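PDB 3AF6: transcription termination factor FttA from Pyrococcus horikoshii, which probably terminates transcription across the genome of this archaeon, by zinc-dependent cleavage of the nascent RNA where it leaves RNA polymerase, followed by 5'-3' degradation of the released transcript. Local coordinates for residues I254-A257 with H258-C262. Numbering follows the deposited sequence.
Sequences ITHA and HLDHC. With ZN (zinc ion), chain I; ZN (zinc ion), chain J.
H256 and H261 bring their imidazoles together in the close-packed part of this turn: CE1 of H256 sits over one face of the H261 ring, displaced toward its rim, 3.2 Å from CD2 of H261. The two planes are inclined at 40°, and each ring sends its NE2 to a different zinc ion, at 2.2 Å in both cases. H258 then joins H256 on the first zinc through ND1, 2.5 Å from the metal, and this nitrogen lies at the edge of the H256 ring, in its plane. D260 joins H261 on the second zinc through OD1. This is the HxHxDH signature of the metallo-beta-lactamase superfamily, which here supplies four of the seven protein ligands of a dinuclear zinc centre, the others being H344, H618 and D367, which is shared by both ions.

Second-shell bonds fix how the rings are rotated. CG of H256 is set between the backbone N and the carbonyl carbon (chi1 70°), and chi2 of -80° turns ND1 toward T255, where it donates to OG1 at 3.1 Å, the oxygen lying well out of the H256 ring plane. ND1 of H261 is held by D217, while NE2 of H258 reaches the carbonyl oxygen of V433. At the helix start, the carbonyl oxygen of the N-cap residue H258 accepts from the backbone N of both H261 and C262.

Away from the metals, CG2 of I254 packs on CB of C262 at 3.7 Å, within the buried interior. The side of H258 and D260 is looser: both are partly exposed, and a sulfate ion, probably from the crystallisation liquor, lies beside D260. The whole turn leaves strand 251-253 and enters helix 259-262, with helix 282-301 packed against A257, H258, L259 and C262.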
ATOM      1  N   ILE A 254      -7.295   0.470   2.905  1.00 28.35           N
ATOM      2  CA  ILE A 254      -6.094  -0.313   3.147  1.00 30.02           C
ATOM      3  C   ILE A 254      -4.917   0.565   3.574  1.00 32.73           C
ATOM      4  O   ILE A 254      -4.553   1.498   2.861  1.00 36.13           O
ATOM      5  CB  ILE A 254      -5.708  -1.117   1.891  1.00 28.15           C
ATOM      6  CG1 ILE A 254      -6.904  -1.973   1.433  1.00 29.55           C
ATOM      7  CG2 ILE A 254      -4.485  -1.978   2.180  1.00 24.85           C
ATOM      8  CD1 ILE A 254      -7.499  -2.913   2.506  1.00 23.32           C
ATOM      9  N   THR A 255      -4.325   0.267   4.734  1.00 32.38           N
ATOM     10  CA  THR A 255      -3.187   1.032   5.247  1.00 32.34           C
ATOM     11  C   THR A 255      -1.942   0.854   4.370  1.00 35.53           C
ATOM     12  O   THR A 255      -1.240   1.831   4.068  1.00 36.38           O
ATOM     13  CB  THR A 255      -2.816   0.614   6.688  1.00 31.55           C
ATOM     14  OG1 THR A 255      -2.376  -0.748   6.701  1.00 28.97           O
ATOM     15  CG2 THR A 255      -4.005   0.764   7.604  1.00 30.95           C
ATOM     16  N   HIS A 256      -1.645  -0.392   3.999  1.00 34.07           N
ATOM     17  CA  HIS A 256      -0.505  -0.664   3.138  1.00 35.35           C
ATOM     18  C   HIS A 256      -0.589  -2.007   2.430  1.00 36.67           C
ATOM     19  O   HIS A 256      -1.399  -2.862   2.777  1.00 38.59           O
ATOM     20  CB  HIS A 256       0.821  -0.511   3.878  1.00 36.58           C
ATOM     21  CG  HIS A 256       1.098  -1.571   4.897  1.00 38.05           C
ATOM     22  ND1 HIS A 256       0.537  -1.559   6.157  1.00 40.48           N
ATOM     23  CD2 HIS A 256       1.952  -2.622   4.876  1.00 37.01           C
ATOM     24  CE1 HIS A 256       1.041  -2.550   6.871  1.00 40.24           C
ATOM     25  NE2 HIS A 256       1.902  -3.210   6.117  1.00 39.63           N
ATOM     26  N   ALA A 257       0.260  -2.182   1.432  1.00 37.33           N
ATOM     27  CA  ALA A 257       0.240  -3.359   0.586  1.00 39.60           C
ATOM     28  C   ALA A 257       0.494  -4.777   1.101  1.00 41.60           C
ATOM     29  O   ALA A 257       0.079  -5.732   0.441  1.00 42.76           O
ATOM     30  CB  ALA A 257       1.136  -3.099  -0.604  1.00 40.86           C
ATOM     31  N   HIS A 258       1.157  -4.955   2.239  1.00 41.61           N
ATOM     32  CA  HIS A 258       1.418  -6.315   2.699  1.00 40.09           C
ATOM     33  C   HIS A 258       0.176  -7.191   2.820  1.00 39.60           C
ATOM     34  O   HIS A 258      -0.927  -6.704   3.080  1.00 40.58           O
ATOM     35  CB  HIS A 258       2.210  -6.288   4.000  1.00 43.08           C
ATOM     36  CG  HIS A 258       3.664  -5.998   3.799  1.00 46.25           C
ATOM     37  ND1 HIS A 258       4.516  -5.688   4.837  1.00 50.30           N
ATOM     38  CD2 HIS A 258       4.418  -5.970   2.674  1.00 48.67           C
ATOM     39  CE1 HIS A 258       5.732  -5.478   4.360  1.00 50.97           C
ATOM     40  NE2 HIS A 258       5.699  -5.643   3.050  1.00 51.11           N
ATOM     41  N   LEU A 259       0.368  -8.490   2.613  1.00 37.96           N
ATOM     42  CA  LEU A 259      -0.721  -9.464   2.647  1.00 37.05           C
ATOM     43  C   LEU A 259      -1.484  -9.524   3.968  1.00 36.75           C
ATOM     44  O   LEU A 259      -2.667  -9.879   3.999  1.00 34.67           O
ATOM     45  CB  LEU A 259      -0.184 -10.862   2.296  1.00 36.13           C
ATOM     46  CG  LEU A 259       0.360 -11.101   0.879  1.00 36.37           C
ATOM     47  CD1 LEU A 259       0.846 -12.533   0.786  1.00 37.36           C
ATOM     48  CD2 LEU A 259      -0.698 -10.837  -0.175  1.00 33.60           C
ATOM     49  N   ASP A 260      -0.808  -9.190   5.058  1.00 36.35           N
ATOM     50  CA  ASP A 260      -1.446  -9.212   6.357  1.00 36.24           C
ATOM     51  C   ASP A 260      -2.295  -7.968   6.602  1.00 34.43           C
ATOM     52  O   ASP A 260      -2.666  -7.683   7.736  1.00 37.16           O
ATOM     53  CB  ASP A 260      -0.400  -9.360   7.454  1.00 40.06           C
ATOM     54  CG  ASP A 260       0.686  -8.301   7.373  1.00 48.76           C
ATOM     55  OD1 ASP A 260       1.534  -8.260   8.291  1.00 52.82           O
ATOM     56  OD2 ASP A 260       0.701  -7.509   6.397  1.00 51.61           O
ATOM     57  N   HIS A 261      -2.601  -7.227   5.542  1.00 30.78           N
ATOM     58  CA  HIS A 261      -3.452  -6.042   5.659  1.00 31.37           C
ATOM     59  C   HIS A 261      -4.415  -5.936   4.471  1.00 31.69           C
ATOM     60  O   HIS A 261      -5.472  -5.305   4.567  1.00 30.21           O
ATOM     61  CB  HIS A 261      -2.601  -4.760   5.777  1.00 31.22           C
ATOM     62  CG  HIS A 261      -1.854  -4.660   7.069  1.00 31.13           C
ATOM     63  ND1 HIS A 261      -2.361  -4.007   8.174  1.00 32.53           N
ATOM     64  CD2 HIS A 261      -0.684  -5.210   7.462  1.00 29.52           C
ATOM     65  CE1 HIS A 261      -1.533  -4.164   9.191  1.00 31.41           C
ATOM     66  NE2 HIS A 261      -0.508  -4.891   8.786  1.00 29.97           N
ATOM     67  N   CYS A 262      -4.058  -6.561   3.351  1.00 31.59           N
ATOM     68  CA  CYS A 262      -4.926  -6.524   2.176  1.00 33.99           C
ATOM     69  C   CYS A 262      -5.033  -7.906   1.506  1.00 33.15           C
ATOM     70  O   CYS A 262      -5.690  -8.055   0.475  1.00 33.22           O
ATOM     71  CB  CYS A 262      -4.378  -5.523   1.169  1.00 33.31           C
ATOM     72  SG  CYS A 262      -2.843  -6.129   0.463  1.00 42.78           S
TER
HETATM   73 ZN    ZN I 657       3.713  -4.330   6.830  1.00 91.68          ZN
HETATM   74 ZN    ZN J 658       1.279  -5.963   9.355  1.00125.50          ZN